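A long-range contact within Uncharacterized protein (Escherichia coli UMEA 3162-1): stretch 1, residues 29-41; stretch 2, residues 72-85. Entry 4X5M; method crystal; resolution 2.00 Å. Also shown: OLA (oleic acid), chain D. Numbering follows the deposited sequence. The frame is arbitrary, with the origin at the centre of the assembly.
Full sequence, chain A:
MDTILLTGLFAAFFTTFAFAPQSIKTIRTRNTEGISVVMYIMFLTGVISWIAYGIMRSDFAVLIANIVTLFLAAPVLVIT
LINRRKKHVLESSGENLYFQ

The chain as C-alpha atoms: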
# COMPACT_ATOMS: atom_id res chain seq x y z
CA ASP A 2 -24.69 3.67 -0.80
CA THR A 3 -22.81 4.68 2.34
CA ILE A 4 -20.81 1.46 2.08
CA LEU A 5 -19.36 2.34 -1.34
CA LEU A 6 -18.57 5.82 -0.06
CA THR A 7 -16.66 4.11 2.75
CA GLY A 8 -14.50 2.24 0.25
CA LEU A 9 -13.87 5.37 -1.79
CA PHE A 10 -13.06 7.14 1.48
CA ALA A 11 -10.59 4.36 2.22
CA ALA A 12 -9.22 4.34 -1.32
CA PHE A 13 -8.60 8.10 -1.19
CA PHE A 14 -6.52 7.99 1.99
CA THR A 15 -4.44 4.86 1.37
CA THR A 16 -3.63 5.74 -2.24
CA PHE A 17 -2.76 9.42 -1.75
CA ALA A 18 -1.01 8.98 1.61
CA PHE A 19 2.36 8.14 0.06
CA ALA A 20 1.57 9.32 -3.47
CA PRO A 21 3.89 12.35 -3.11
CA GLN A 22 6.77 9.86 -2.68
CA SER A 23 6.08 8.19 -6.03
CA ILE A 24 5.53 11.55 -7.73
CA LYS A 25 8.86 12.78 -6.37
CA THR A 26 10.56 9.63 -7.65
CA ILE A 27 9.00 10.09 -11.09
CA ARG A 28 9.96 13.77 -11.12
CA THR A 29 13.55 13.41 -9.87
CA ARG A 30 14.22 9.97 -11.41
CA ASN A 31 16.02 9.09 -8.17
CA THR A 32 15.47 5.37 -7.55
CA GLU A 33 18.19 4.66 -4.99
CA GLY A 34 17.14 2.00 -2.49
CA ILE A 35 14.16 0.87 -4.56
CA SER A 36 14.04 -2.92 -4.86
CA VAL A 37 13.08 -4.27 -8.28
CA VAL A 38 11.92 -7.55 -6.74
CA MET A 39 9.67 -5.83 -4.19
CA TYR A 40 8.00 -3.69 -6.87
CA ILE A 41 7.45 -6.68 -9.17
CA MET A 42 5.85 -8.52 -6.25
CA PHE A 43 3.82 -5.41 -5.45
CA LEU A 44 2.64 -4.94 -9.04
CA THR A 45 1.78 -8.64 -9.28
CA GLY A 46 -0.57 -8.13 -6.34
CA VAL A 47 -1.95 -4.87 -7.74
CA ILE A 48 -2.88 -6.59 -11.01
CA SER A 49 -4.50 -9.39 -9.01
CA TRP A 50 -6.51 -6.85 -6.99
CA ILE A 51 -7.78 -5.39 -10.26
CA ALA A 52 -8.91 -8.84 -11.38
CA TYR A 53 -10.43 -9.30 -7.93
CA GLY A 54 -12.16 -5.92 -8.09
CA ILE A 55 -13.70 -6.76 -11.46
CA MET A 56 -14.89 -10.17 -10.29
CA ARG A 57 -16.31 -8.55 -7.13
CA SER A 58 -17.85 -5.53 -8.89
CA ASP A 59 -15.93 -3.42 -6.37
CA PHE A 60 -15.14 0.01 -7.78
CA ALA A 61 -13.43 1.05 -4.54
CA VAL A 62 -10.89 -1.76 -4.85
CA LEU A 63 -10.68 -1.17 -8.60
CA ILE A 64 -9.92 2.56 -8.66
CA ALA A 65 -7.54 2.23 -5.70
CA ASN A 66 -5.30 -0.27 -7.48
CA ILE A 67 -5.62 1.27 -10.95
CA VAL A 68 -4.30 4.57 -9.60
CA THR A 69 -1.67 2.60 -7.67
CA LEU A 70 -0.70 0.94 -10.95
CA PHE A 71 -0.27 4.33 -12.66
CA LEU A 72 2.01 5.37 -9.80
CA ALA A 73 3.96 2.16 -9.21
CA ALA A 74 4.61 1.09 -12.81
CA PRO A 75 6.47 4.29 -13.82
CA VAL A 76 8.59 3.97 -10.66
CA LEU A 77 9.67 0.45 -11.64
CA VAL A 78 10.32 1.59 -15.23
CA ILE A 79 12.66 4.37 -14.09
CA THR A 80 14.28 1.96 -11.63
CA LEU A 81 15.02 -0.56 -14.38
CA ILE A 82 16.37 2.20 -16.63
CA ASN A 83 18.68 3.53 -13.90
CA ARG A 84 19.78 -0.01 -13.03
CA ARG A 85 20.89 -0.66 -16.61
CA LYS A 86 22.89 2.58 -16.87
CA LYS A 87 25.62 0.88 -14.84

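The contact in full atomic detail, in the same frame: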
# COMPACT_ATOMS: atom_id res chain seq x y z
N THR A 29 12.10 13.30 -10.05
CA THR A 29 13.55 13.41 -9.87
C THR A 29 14.32 12.25 -10.49
O THR A 29 15.54 12.33 -10.64
CB THR A 29 13.92 13.48 -8.37
OG1 THR A 29 13.52 12.27 -7.72
CG2 THR A 29 13.23 14.66 -7.71
N ARG A 30 13.61 11.18 -10.85
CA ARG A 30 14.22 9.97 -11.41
C ARG A 30 15.26 9.37 -10.47
O ARG A 30 16.17 8.66 -10.91
CB ARG A 30 14.85 10.27 -12.78
CG ARG A 30 13.85 10.63 -13.86
CD ARG A 30 14.55 10.87 -15.19
NE ARG A 30 13.60 11.00 -16.29
CZ ARG A 30 13.13 12.17 -16.73
NH1 ARG A 30 13.52 13.30 -16.17
NH2 ARG A 30 12.27 12.19 -17.74
N ASN A 31 15.13 9.66 -9.18
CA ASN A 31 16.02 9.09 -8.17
C ASN A 31 15.41 7.81 -7.60
O ASN A 31 14.43 7.86 -6.86
CB ASN A 31 16.28 10.10 -7.05
CG ASN A 31 17.44 9.71 -6.15
OD1 ASN A 31 17.84 8.54 -6.10
ND2 ASN A 31 17.98 10.68 -5.43
N THR A 32 16.00 6.67 -7.96
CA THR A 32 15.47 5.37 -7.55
C THR A 32 16.42 4.59 -6.66
O THR A 32 16.40 3.36 -6.65
CB THR A 32 15.12 4.51 -8.78
OG1 THR A 32 16.29 4.35 -9.60
CG2 THR A 32 14.01 5.15 -9.60
N GLU A 33 17.27 5.30 -5.92
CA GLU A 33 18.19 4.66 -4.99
C GLU A 33 17.43 3.99 -3.84
O GLU A 33 16.57 4.61 -3.22
CB GLU A 33 19.20 5.67 -4.44
CG GLU A 33 20.34 6.00 -5.40
N GLY A 34 17.76 2.73 -3.58
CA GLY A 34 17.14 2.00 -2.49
C GLY A 34 15.94 1.17 -2.93
O GLY A 34 15.58 0.19 -2.27
N ILE A 35 15.33 1.57 -4.04
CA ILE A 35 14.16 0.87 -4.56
C ILE A 35 14.51 -0.53 -5.03
O ILE A 35 15.39 -0.72 -5.87
CB ILE A 35 13.52 1.65 -5.72
CG1 ILE A 35 13.01 3.00 -5.24
CG2 ILE A 35 12.38 0.84 -6.34
CD1 ILE A 35 12.33 3.82 -6.32
N SER A 36 13.83 -1.53 -4.47
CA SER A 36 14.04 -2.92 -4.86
C SER A 36 13.16 -3.30 -6.05
O SER A 36 11.94 -3.16 -6.00
CB SER A 36 13.77 -3.85 -3.69
OG SER A 36 13.65 -5.19 -4.13
N VAL A 37 13.80 -3.80 -7.10
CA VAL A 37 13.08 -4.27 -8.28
C VAL A 37 12.16 -5.43 -7.93
O VAL A 37 11.00 -5.46 -8.35
CB VAL A 37 14.06 -4.70 -9.39
CG1 VAL A 37 13.31 -5.33 -10.56
CG2 VAL A 37 14.88 -3.52 -9.87
N VAL A 38 12.68 -6.37 -7.15
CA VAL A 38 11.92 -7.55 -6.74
C VAL A 38 10.66 -7.18 -5.95
O VAL A 38 9.58 -7.72 -6.20
CB VAL A 38 12.78 -8.51 -5.89
CG1 VAL A 38 11.93 -9.63 -5.32
CG2 VAL A 38 13.92 -9.07 -6.72
N MET A 39 10.80 -6.25 -5.02
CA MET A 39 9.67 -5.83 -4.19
C MET A 39 8.57 -5.17 -5.04
O MET A 39 7.39 -5.40 -4.80
CB MET A 39 10.13 -4.87 -3.09
CG MET A 39 10.98 -5.52 -2.01
SD MET A 39 10.99 -4.61 -0.45
CE MET A 39 11.61 -3.02 -0.98
N TYR A 40 8.97 -4.38 -6.02
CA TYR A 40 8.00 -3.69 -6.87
C TYR A 40 7.31 -4.65 -7.84
O TYR A 40 6.13 -4.47 -8.16
CB TYR A 40 8.66 -2.55 -7.64
CG TYR A 40 8.40 -1.20 -7.00
CD1 TYR A 40 9.16 -0.76 -5.93
CD2 TYR A 40 7.38 -0.38 -7.47
CE1 TYR A 40 8.92 0.47 -5.34
CE2 TYR A 40 7.13 0.85 -6.89
CZ TYR A 40 7.91 1.27 -5.82
OH TYR A 40 7.67 2.49 -5.24
N ILE A 41 8.04 -5.66 -8.31
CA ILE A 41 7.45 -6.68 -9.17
C ILE A 41 6.43 -7.50 -8.38
O ILE A 41 5.34 -7.79 -8.88
CB ILE A 41 8.53 -7.61 -9.76
CG1 ILE A 41 9.42 -6.84 -10.73
CG2 ILE A 41 7.88 -8.79 -10.48
CD1 ILE A 41 10.50 -7.68 -11.38
N LEU A 72 0.97 4.77 -10.61
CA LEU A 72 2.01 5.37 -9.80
C LEU A 72 3.20 4.44 -9.64
O LEU A 72 4.35 4.87 -9.66
CB LEU A 72 1.46 5.76 -8.42
CG LEU A 72 0.59 7.02 -8.37
CD1 LEU A 72 0.05 7.24 -6.96
CD2 LEU A 72 1.39 8.23 -8.83
N ALA A 73 2.92 3.15 -9.48
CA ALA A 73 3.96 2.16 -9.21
C ALA A 73 4.72 1.73 -10.46
O ALA A 73 5.94 1.57 -10.43
CB ALA A 73 3.35 0.94 -8.53
N ALA A 74 4.00 1.54 -11.56
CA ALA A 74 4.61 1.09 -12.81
C ALA A 74 5.68 2.06 -13.35
O ALA A 74 6.76 1.62 -13.74
CB ALA A 74 3.54 0.84 -13.88
N PRO A 75 5.40 3.38 -13.37
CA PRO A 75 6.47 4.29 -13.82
C PRO A 75 7.69 4.26 -12.91
O PRO A 75 8.81 4.42 -13.40
CB PRO A 75 5.79 5.67 -13.78
CG PRO A 75 4.35 5.38 -13.93
CD PRO A 75 4.13 4.11 -13.17
N VAL A 76 7.48 4.06 -11.61
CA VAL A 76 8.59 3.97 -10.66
C VAL A 76 9.50 2.79 -10.99
O VAL A 76 10.73 2.92 -10.99
CB VAL A 76 8.08 3.85 -9.21
CG1 VAL A 76 9.21 3.49 -8.27
CG2 VAL A 76 7.40 5.14 -8.78
N LEU A 77 8.90 1.64 -11.28
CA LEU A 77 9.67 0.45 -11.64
C LEU A 77 10.40 0.66 -12.97
O LEU A 77 11.55 0.25 -13.12
CB LEU A 77 8.77 -0.78 -11.72
CG LEU A 77 9.47 -2.09 -12.10
CD1 LEU A 77 10.67 -2.35 -11.20
CD2 LEU A 77 8.50 -3.26 -12.05
N VAL A 78 9.72 1.30 -13.92
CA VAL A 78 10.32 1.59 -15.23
C VAL A 78 11.60 2.42 -15.08
O VAL A 78 12.64 2.06 -15.63
CB VAL A 78 9.34 2.35 -16.14
CG1 VAL A 78 10.08 2.98 -17.32
CG2 VAL A 78 8.24 1.43 -16.64
N ILE A 79 11.50 3.52 -14.34
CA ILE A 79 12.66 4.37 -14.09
C ILE A 79 13.75 3.61 -13.34
O ILE A 79 14.94 3.78 -13.63
CB ILE A 79 12.25 5.63 -13.28
CG1 ILE A 79 11.20 6.44 -14.03
CG2 ILE A 79 13.47 6.49 -12.98
CD1 ILE A 79 10.63 7.59 -13.23
N THR A 80 13.34 2.77 -12.40
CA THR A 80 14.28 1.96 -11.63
C THR A 80 15.08 1.02 -12.53
O THR A 80 16.30 0.90 -12.40
CB THR A 80 13.57 1.13 -10.55
OG1 THR A 80 12.88 2.00 -9.64
CG2 THR A 80 14.56 0.28 -9.77
N LEU A 81 14.38 0.37 -13.45
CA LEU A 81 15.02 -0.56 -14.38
C LEU A 81 15.93 0.17 -15.37
O LEU A 81 16.97 -0.37 -15.77
CB LEU A 81 13.96 -1.37 -15.14
CG LEU A 81 13.18 -2.38 -14.29
CD1 LEU A 81 12.03 -2.98 -15.08
CD2 LEU A 81 14.12 -3.48 -13.79
N ILE A 82 15.55 1.38 -15.75
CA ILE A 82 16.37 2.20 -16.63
C ILE A 82 17.66 2.62 -15.92
O ILE A 82 18.75 2.49 -16.47
CB ILE A 82 15.62 3.46 -17.11
CG1 ILE A 82 14.47 3.07 -18.04
CG2 ILE A 82 16.56 4.41 -17.82
CD1 ILE A 82 13.66 4.25 -18.55
N ASN A 83 17.53 3.12 -14.70
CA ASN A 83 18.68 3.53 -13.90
C ASN A 83 19.61 2.36 -13.59
O ASN A 83 20.83 2.51 -13.59
CB ASN A 83 18.23 4.19 -12.59
CG ASN A 83 17.51 5.50 -12.82
OD1 ASN A 83 16.68 5.92 -12.00
ND2 ASN A 83 17.81 6.17 -13.93
N ARG A 84 19.01 1.20 -13.32
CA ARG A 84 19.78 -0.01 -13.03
C ARG A 84 20.68 -0.39 -14.20
O ARG A 84 21.82 -0.83 -14.00
CB ARG A 84 18.83 -1.17 -12.71
CG ARG A 84 19.50 -2.54 -12.73
CD ARG A 84 18.53 -3.63 -13.17
NE ARG A 84 17.79 -4.21 -12.06
CZ ARG A 84 18.11 -5.35 -11.46
NH1 ARG A 84 19.16 -6.05 -11.88
NH2 ARG A 84 17.38 -5.81 -10.45
N ARG A 85 20.18 -0.22 -15.42
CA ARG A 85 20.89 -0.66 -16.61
C ARG A 85 21.96 0.33 -17.06
O ARG A 85 22.83 -0.01 -17.87
CB ARG A 85 19.91 -0.93 -17.75
CG ARG A 85 19.80 0.21 -18.77
CD ARG A 85 19.39 -0.34 -20.13
NE ARG A 85 20.26 -1.43 -20.55
CZ ARG A 85 21.20 -1.33 -21.48
NH1 ARG A 85 21.40 -0.18 -22.11
NH2 ARG A 85 21.94 -2.39 -21.79
C1 OLA D . 8.78 7.81 -17.03
O1 OLA D . 10.00 7.98 -17.30
O2 OLA D . 8.43 6.87 -16.28
C2 OLA D . 7.74 8.75 -17.60
C3 OLA D . 6.37 8.14 -17.42
C4 OLA D . 6.01 7.32 -18.64
C5 OLA D . 4.88 6.37 -18.29
C6 OLA D . 5.17 5.02 -18.92
C7 OLA D . 4.69 3.92 -17.99
C8 OLA D . 4.96 2.57 -18.61
C9 OLA D . 3.95 2.31 -19.71
C10 OLA D . 3.57 1.05 -20.00
C11 OLA D . 4.15 -0.12 -19.22
C12 OLA D . 3.41 -1.38 -19.59
C13 OLA D . 2.08 -1.43 -18.87
C14 OLA D . 1.15 -2.40 -19.56
C15 OLA D . -0.18 -2.42 -18.84
C16 OLA D . -1.11 -3.42 -19.49
C17 OLA D . -2.17 -3.83 -18.49
C18 OLA D . -3.26 -4.61 -19.19

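The contact is a fit of shapes more than of polar pairs. A loop leading into the first turn of a helix, residues 37-41 here, lies along one side of the helix 72-85, and the two helices run nearly antiparallel, at 154° between their directions, with axes no closer than 10.2 Å. At that spacing the side chains must fill the gap.

The clearest bump is Val-37. Its CA-to-CB bond points toward the second helix, and its side chain sits in a hole formed by Leu-77, Thr-80, Leu-81 and Arg-84, the i, i+3, i+4, i+7 diamond of a helix surface. The closest approaches of Val-37 are CG1 to Leu-77 CD1 at 4.0 Å, CG1 to Leu-81 CD2 at 3.8 Å, CG2 to Thr-80 CG2 at 3.8 Å and CG2 to Arg-84 NH2 at 3.4 Å; of the two methyls, CG2 is the one that meets Thr-80 CG2. The approach to Arg-84 is at the edge of the guanidinium, near its plane, though Arg-84 is poorly ordered and its NE is buried here without a partner.

One turn on, Tyr-40 supplies a broader filler. Its ring packs obliquely against Ala-73, Val-76 and Leu-77, with CE2 4.1 Å from Ala-73 CB and CZ 3.6 Å from Val-76 CG1. The CB of Ala-73 lies beside the ring, while Leu-77 turns its end inward from a sideways start. The branches of Leu-77 reach different neighbours: CD1 comes within 4.1 Å of Tyr-40 CB, and CD2 within 3.9 Å of Ile-41 CG1.

Before the helix, the loop makes its own fit. Thr-32 and Ile-35, the ends of a type II turn, both point toward the second helix, whereas Glu-33 points away and Gly-34 stays out of reach. The positive phi of Gly-34 suits glycine because a CB there would jam against the preceding carbonyl. Thr-32 CG2 enters between Ile-79 CG2 at 3.7 Å and Thr-80 OG1 at 3.3 Å; Ile-35 CD1 meets Val-76 CG1 at 3.7 Å. Thr-80 can present its hydroxyl to these methyls because that group donates to Val-76 O, 2.7 Å from OG1, within its own helix.

Ser-36 prepares the change from loop to helix: its OG accepts from Met-39 N at 3.2 Å, capping the helix just ahead of Val-37. At the far end of the loop, Arg-30 packs its CA 3.9 Å from Ile-79 CG2. The rule is economical: inward residues at both ends of the turn, then a beta-branched knob and an aromatic filler one turn apart.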